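Local coordinates for extracellular solute-binding protein, family 7 (Colwellia psychrerythraea, PDB 4PET) that binds pyruvate together with a calcium ion, probably as the periplasmic solute receptor of a TRAP transport system, at residues G148-I162 with I226-E240. Sequence-based numbering, arbitrary orientation.
Sequences GNTGNQMGGWFKKEI and IAPYYYTGWHEPGTE. With CA (calcium ion), chain E; PYR (pyruvic acid), chain D.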
loop_
_atom_site.group_PDB
_atom_site.type_symbol
_atom_site.label_atom_id
_atom_site.label_comp_id
_atom_site.label_asym_id
_atom_site.label_seq_id
_atom_site.Cartn_x
_atom_site.Cartn_y
_atom_site.Cartn_z
ATOM N N GLY A 148 7.555 8.198 0.341
ATOM C CA GLY A 148 6.436 7.965 1.240
ATOM C C GLY A 148 5.128 8.538 0.727
ATOM O O GLY A 148 5.089 9.699 0.297
ATOM N N ASN A 149 4.043 7.752 0.821
ATOM C CA ASN A 149 2.736 8.236 0.404
ATOM C C ASN A 149 1.897 8.676 1.586
ATOM O O ASN A 149 1.914 8.029 2.634
ATOM C CB ASN A 149 1.969 7.155 -0.334
ATOM C CG ASN A 149 1.151 7.697 -1.455
ATOM O OD1 ASN A 149 0.061 8.190 -1.243
ATOM N ND2 ASN A 149 1.668 7.606 -2.664
ATOM N N THR A 150 1.144 9.752 1.385
ATOM C CA THR A 150 0.190 10.243 2.370
ATOM C C THR A 150 -1.186 9.595 2.171
ATOM O O THR A 150 -2.083 9.700 3.016
ATOM C CB THR A 150 0.041 11.778 2.251
ATOM O OG1 THR A 150 -0.469 12.137 0.957
ATOM C CG2 THR A 150 1.403 12.470 2.468
ATOM N N GLY A 151 -1.378 8.928 1.054
ATOM C CA GLY A 151 -2.733 8.592 0.653
ATOM C C GLY A 151 -3.493 9.843 0.194
ATOM O O GLY A 151 -2.903 10.860 -0.132
ATOM N N ASN A 152 -4.814 9.732 0.111
ATOM C CA ASN A 152 -5.629 10.743 -0.549
ATOM C C ASN A 152 -5.710 11.982 0.355
ATOM O O ASN A 152 -5.943 11.871 1.570
ATOM C CB ASN A 152 -7.046 10.169 -0.756
ATOM C CG ASN A 152 -7.634 10.551 -2.092
ATOM O OD1 ASN A 152 -7.746 11.728 -2.412
ATOM N ND2 ASN A 152 -7.977 9.549 -2.900
ATOM N N GLN A 153 -5.495 13.166 -0.197
ATOM C CA GLN A 153 -5.403 14.351 0.663
ATOM C C GLN A 153 -6.705 15.132 0.683
ATOM O O GLN A 153 -7.496 15.057 -0.259
ATOM C CB GLN A 153 -4.242 15.253 0.213
ATOM C CG GLN A 153 -2.895 14.558 0.292
ATOM C CD GLN A 153 -1.729 15.466 0.097
ATOM O OE1 GLN A 153 -1.893 16.633 -0.309
ATOM N NE2 GLN A 153 -0.538 14.976 0.444
HETATM N N MSE A 154 -6.922 15.890 1.762
HETATM C CA MSE A 154 -8.107 16.724 1.891
HETATM C C MSE A 154 -7.943 17.959 1.004
HETATM O O MSE A 154 -6.813 18.323 0.644
HETATM C CB MSE A 154 -8.341 17.108 3.375
HETATM C CG MSE A 154 -8.621 15.896 4.276
HETATM SE SE MSE A 154 -10.384 15.206 3.938
HETATM C CE MSE A 154 -11.361 16.732 4.632
ATOM N N GLY A 155 -9.066 18.575 0.626
ATOM C CA GLY A 155 -9.092 19.734 -0.253
ATOM C C GLY A 155 -8.485 20.985 0.370
ATOM O O GLY A 155 -8.052 21.911 -0.348
ATOM N N GLY A 156 -8.479 21.026 1.705
ATOM C CA GLY A 156 -7.838 22.117 2.413
ATOM C C GLY A 156 -8.722 22.890 3.355
ATOM O O GLY A 156 -9.886 22.552 3.604
ATOM N N TRP A 157 -8.123 23.951 3.878
ATOM C CA TRP A 157 -8.687 24.781 4.896
ATOM C C TRP A 157 -9.008 26.186 4.348
ATOM O O TRP A 157 -8.158 26.862 3.781
ATOM C CB TRP A 157 -7.681 24.874 6.016
ATOM C CG TRP A 157 -7.365 23.584 6.659
ATOM C CD1 TRP A 157 -6.343 22.734 6.332
ATOM C CD2 TRP A 157 -8.057 22.976 7.763
ATOM N NE1 TRP A 157 -6.365 21.626 7.170
ATOM C CE2 TRP A 157 -7.401 21.763 8.060
ATOM C CE3 TRP A 157 -9.148 23.354 8.546
ATOM C CZ2 TRP A 157 -7.820 20.914 9.098
ATOM C CZ3 TRP A 157 -9.560 22.512 9.570
ATOM C CH2 TRP A 157 -8.899 21.317 9.832
ATOM N N PHE A 158 -10.239 26.611 4.539
ATOM C CA PHE A 158 -10.771 27.788 3.889
ATOM C C PHE A 158 -11.426 28.654 4.937
ATOM O O PHE A 158 -12.132 28.150 5.817
ATOM C CB PHE A 158 -11.795 27.378 2.828
ATOM C CG PHE A 158 -11.181 26.742 1.618
ATOM C CD1 PHE A 158 -10.651 25.473 1.692
ATOM C CD2 PHE A 158 -11.093 27.449 0.417
ATOM C CE1 PHE A 158 -10.053 24.875 0.577
ATOM C CE2 PHE A 158 -10.511 26.871 -0.715
ATOM C CZ PHE A 158 -9.982 25.590 -0.637
ATOM N N LYS A 159 -11.189 29.952 4.841
ATOM C CA LYS A 159 -11.846 30.907 5.721
ATOM C C LYS A 159 -13.296 31.141 5.340
ATOM O O LYS A 159 -14.128 31.471 6.205
ATOM C CB LYS A 159 -11.114 32.236 5.711
ATOM C CG LYS A 159 -9.737 32.205 6.329
ATOM C CD LYS A 159 -9.021 33.538 6.096
ATOM C CE LYS A 159 -7.665 33.617 6.769
ATOM N NZ LYS A 159 -7.805 33.645 8.236
ATOM N N LYS A 160 -13.600 30.994 4.056
ATOM C CA LYS A 160 -14.961 31.216 3.551
ATOM C C LYS A 160 -15.295 30.083 2.616
ATOM O O LYS A 160 -14.394 29.531 1.965
ATOM C CB LYS A 160 -15.082 32.537 2.766
ATOM C CG LYS A 160 -14.282 33.688 3.315
ATOM C CD LYS A 160 -14.828 34.177 4.653
ATOM C CE LYS A 160 -14.242 35.543 5.039
ATOM N NZ LYS A 160 -12.750 35.625 4.868
ATOM N N GLU A 161 -16.576 29.741 2.530
ATOM C CA GLU A 161 -16.977 28.624 1.684
ATOM C C GLU A 161 -16.871 28.968 0.209
ATOM O O GLU A 161 -17.085 30.118 -0.208
ATOM C CB GLU A 161 -18.404 28.159 1.999
ATOM C CG GLU A 161 -18.592 27.543 3.375
ATOM C CD GLU A 161 -20.045 27.606 3.839
ATOM O OE1 GLU A 161 -20.506 28.714 4.227
ATOM O OE2 GLU A 161 -20.722 26.554 3.803
ATOM N N ILE A 162 -16.538 27.951 -0.576
ATOM C CA ILE A 162 -16.503 28.056 -2.019
ATOM C C ILE A 162 -17.856 27.632 -2.586
ATOM O O ILE A 162 -18.160 26.438 -2.642
ATOM C CB ILE A 162 -15.415 27.129 -2.576
ATOM C CG1 ILE A 162 -14.037 27.567 -2.079
ATOM C CG2 ILE A 162 -15.464 27.058 -4.095
ATOM C CD1 ILE A 162 -13.663 29.002 -2.465
ATOM N N ILE A 226 -8.293 29.376 12.519
ATOM C CA ILE A 226 -8.602 30.560 11.737
ATOM C C ILE A 226 -9.212 30.259 10.373
ATOM O O ILE A 226 -9.608 31.168 9.660
ATOM C CB ILE A 226 -7.329 31.418 11.558
ATOM C CG1 ILE A 226 -6.207 30.607 10.917
ATOM C CG2 ILE A 226 -6.880 31.927 12.911
ATOM C CD1 ILE A 226 -4.946 31.385 10.694
ATOM N N ALA A 227 -9.272 28.979 10.008
ATOM C CA ALA A 227 -9.951 28.570 8.800
ATOM C C ALA A 227 -10.813 27.365 9.149
ATOM O O ALA A 227 -10.315 26.253 9.245
ATOM C CB ALA A 227 -8.957 28.196 7.731
ATOM N N PRO A 228 -12.111 27.588 9.344
ATOM C CA PRO A 228 -12.977 26.519 9.839
ATOM C C PRO A 228 -13.559 25.576 8.788
ATOM O O PRO A 228 -14.104 24.557 9.218
ATOM C CB PRO A 228 -14.106 27.282 10.520
ATOM C CG PRO A 228 -14.194 28.563 9.792
ATOM C CD PRO A 228 -12.785 28.894 9.355
ATOM N N TYR A 229 -13.511 25.900 7.493
ATOM C CA TYR A 229 -14.089 25.006 6.474
ATOM C C TYR A 229 -13.029 24.047 5.945
ATOM O O TYR A 229 -12.003 24.480 5.420
ATOM C CB TYR A 229 -14.734 25.819 5.344
ATOM C CG TYR A 229 -15.790 26.777 5.879
ATOM C CD1 TYR A 229 -17.035 26.305 6.272
ATOM C CD2 TYR A 229 -15.533 28.132 6.030
ATOM C CE1 TYR A 229 -18.013 27.162 6.774
ATOM C CE2 TYR A 229 -16.513 29.000 6.552
ATOM C CZ TYR A 229 -17.746 28.492 6.922
ATOM O OH TYR A 229 -18.729 29.310 7.443
ATOM N N TYR A 230 -13.285 22.755 6.124
ATOM C CA TYR A 230 -12.329 21.719 5.793
ATOM C C TYR A 230 -12.904 20.929 4.616
ATOM O O TYR A 230 -13.902 20.220 4.754
ATOM C CB TYR A 230 -12.127 20.833 7.013
ATOM C CG TYR A 230 -10.876 19.968 7.004
ATOM C CD1 TYR A 230 -9.854 20.168 6.085
ATOM C CD2 TYR A 230 -10.733 18.942 7.926
ATOM C CE1 TYR A 230 -8.714 19.399 6.112
ATOM C CE2 TYR A 230 -9.604 18.165 7.968
ATOM C CZ TYR A 230 -8.605 18.381 7.052
ATOM O OH TYR A 230 -7.489 17.585 7.100
ATOM N N TYR A 231 -12.278 21.068 3.458
ATOM C CA TYR A 231 -12.841 20.572 2.224
ATOM C C TYR A 231 -12.312 19.202 1.901
ATOM O O TYR A 231 -11.149 18.874 2.213
ATOM C CB TYR A 231 -12.545 21.552 1.063
ATOM C CG TYR A 231 -13.594 22.633 0.965
ATOM C CD1 TYR A 231 -13.565 23.733 1.819
ATOM C CD2 TYR A 231 -14.647 22.533 0.058
ATOM C CE1 TYR A 231 -14.531 24.701 1.759
ATOM C CE2 TYR A 231 -15.627 23.508 -0.002
ATOM C CZ TYR A 231 -15.562 24.585 0.858
ATOM O OH TYR A 231 -16.521 25.576 0.835
ATOM N N THR A 232 -13.161 18.393 1.283
ATOM C CA THR A 232 -12.724 17.086 0.789
ATOM C C THR A 232 -11.899 17.236 -0.520
ATOM O O THR A 232 -11.977 18.271 -1.179
ATOM C CB THR A 232 -13.926 16.167 0.554
ATOM O OG1 THR A 232 -14.778 16.750 -0.434
ATOM C CG2 THR A 232 -14.726 15.942 1.868
ATOM N N GLY A 233 -11.167 16.182 -0.891
ATOM C CA GLY A 233 -10.155 16.210 -1.950
ATOM C C GLY A 233 -10.557 15.861 -3.391
ATOM O O GLY A 233 -11.741 15.748 -3.730
ATOM N N TRP A 234 -9.538 15.700 -4.243
ATOM C CA TRP A 234 -9.669 15.669 -5.709
ATOM C C TRP A 234 -8.303 15.882 -6.372
ATOM O O TRP A 234 -8.001 15.310 -7.406
ATOM C CB TRP A 234 -10.655 16.737 -6.229
ATOM C CG TRP A 234 -10.242 18.177 -5.934
ATOM C CD1 TRP A 234 -10.563 18.912 -4.830
ATOM C CD2 TRP A 234 -9.406 19.020 -6.746
ATOM N NE1 TRP A 234 -10.003 20.179 -4.920
ATOM C CE2 TRP A 234 -9.275 20.261 -6.077
ATOM C CE3 TRP A 234 -8.759 18.851 -7.974
ATOM C CZ2 TRP A 234 -8.536 21.337 -6.604
ATOM C CZ3 TRP A 234 -8.029 19.940 -8.505
ATOM C CH2 TRP A 234 -7.921 21.157 -7.799
ATOM N N HIS A 235 -7.465 16.676 -5.719
ATOM C CA HIS A 235 -6.248 17.260 -6.303
ATOM C C HIS A 235 -4.992 16.440 -6.022
ATOM O O HIS A 235 -4.022 16.470 -6.807
ATOM C CB HIS A 235 -6.045 18.642 -5.697
ATOM C CG HIS A 235 -5.855 18.590 -4.220
ATOM N ND1 HIS A 235 -4.701 19.010 -3.607
ATOM C CD2 HIS A 235 -6.647 18.093 -3.237
ATOM C CE1 HIS A 235 -4.791 18.789 -2.306
ATOM N NE2 HIS A 235 -5.962 18.238 -2.059
ATOM N N GLU A 236 -4.994 15.726 -4.892
ATOM C CA GLU A 236 -3.853 14.895 -4.518
ATOM C C GLU A 236 -4.282 13.525 -4.000
ATOM O O GLU A 236 -4.256 13.260 -2.792
ATOM C CB GLU A 236 -2.973 15.606 -3.487
ATOM C CG GLU A 236 -2.258 16.849 -4.025
ATOM C CD GLU A 236 -1.188 17.374 -3.072
ATOM O OE1 GLU A 236 -0.281 16.596 -2.713
ATOM O OE2 GLU A 236 -1.257 18.547 -2.678
ATOM N N PRO A 237 -4.673 12.627 -4.917
ATOM C CA PRO A 237 -5.229 11.316 -4.502
ATOM C C PRO A 237 -4.239 10.342 -3.903
ATOM O O PRO A 237 -4.660 9.404 -3.214
ATOM C CB PRO A 237 -5.759 10.723 -5.810
ATOM C CG PRO A 237 -4.919 11.411 -6.899
ATOM C CD PRO A 237 -4.746 12.830 -6.371
ATOM N N GLY A 238 -2.950 10.555 -4.176
ATOM C CA GLY A 238 -1.919 9.591 -3.852
ATOM C C GLY A 238 -0.530 10.220 -3.850
ATOM O O GLY A 238 0.365 9.811 -4.583
ATOM N N THR A 239 -0.366 11.195 -2.971
ATOM C CA THR A 239 0.856 11.967 -2.880
ATOM C C THR A 239 2.029 11.165 -2.377
ATOM O O THR A 239 2.066 10.737 -1.228
ATOM C CB THR A 239 0.631 13.211 -2.004
ATOM O OG1 THR A 239 -0.418 13.984 -2.584
ATOM C CG2 THR A 239 1.919 14.050 -1.881
ATOM N N GLU A 240 2.984 10.946 -3.272
ATOM C CA GLU A 240 4.217 10.251 -2.917
ATOM C C GLU A 240 5.313 11.278 -2.738
ATOM O O GLU A 240 5.537 12.113 -3.628
ATOM C CB GLU A 240 4.625 9.273 -4.021
ATOM C CG GLU A 240 5.832 8.445 -3.685
ATOM C CD GLU A 240 5.513 7.301 -2.729
ATOM O OE1 GLU A 240 4.435 6.659 -2.859
ATOM O OE2 GLU A 240 6.369 7.032 -1.874
HETATM CA CA CA E . -0.789 18.702 -0.368
HETATM C C PYR D . 2.406 19.273 0.080
HETATM O O PYR D . 1.311 19.933 -0.188
HETATM O OXT PYR D . 3.516 19.953 0.047
HETATM C CA PYR D . 2.363 17.917 0.471
HETATM O O3 PYR D . 1.283 17.197 0.305
HETATM C CB PYR D . 3.533 17.267 1.144
HETATM O O HOH W 1 4.650 4.885 0.233
HETATM O O HOH W 2 -7.273 14.532 -2.979
HETATM O O HOH W 3 -21.345 27.574 7.151
HETATM O O HOH W 4 -18.826 24.616 -0.149
#
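The six-membered ring of Trp157 stacks on one face of Tyr230, centroids 3.7 Å apart and planes at 14°, and the methyl CE of selenomethionine Met154 makes a CH-pi contact over the centre of the other. At the Tyr230 edge, in plane, lies Gly156 O; at the Trp157 edge is Ala227 O. CG of Tyr230 is anti to the backbone N (chi1 -162°), which swings the ring across the indole; this is flat and broad enough to cover a tyrosine face, and its NE1 is hydrogen-bonded to Asp218. An alanine in place of Trp157 would probably uncover one face of Tyr230 and leave Asp218 without its indole donor. The other side of the sheet carries Phe158 and Tyr231, where the tyrosine edge meets the phenylalanine face, planes at 61°; Tyr231 OH accepts from Ile162 N (2.8 Å). Antiparallel strands 156-158 and 229-231 pair here, and Gly155 and Gly156 facing Tyr231 make a classic beta bulge. A CB on Gly155 would collide with Thr232 O, and one on Gly156 with the preceding carbonyl O. Beyond the bulge the chains run past the ligand site of this solute-binding fold. The side chain of Gln153 and Glu236 OE2 (2.4 Å) bind calcium, joined by pyruvate, Glu211 and Trp212. Thr239 OG1 donates to Glu236 OE1 (2.6 Å), bracing the carboxylate. Farther along, Glu240 OE1 accepts from Asn149 ND2 (2.9 Å).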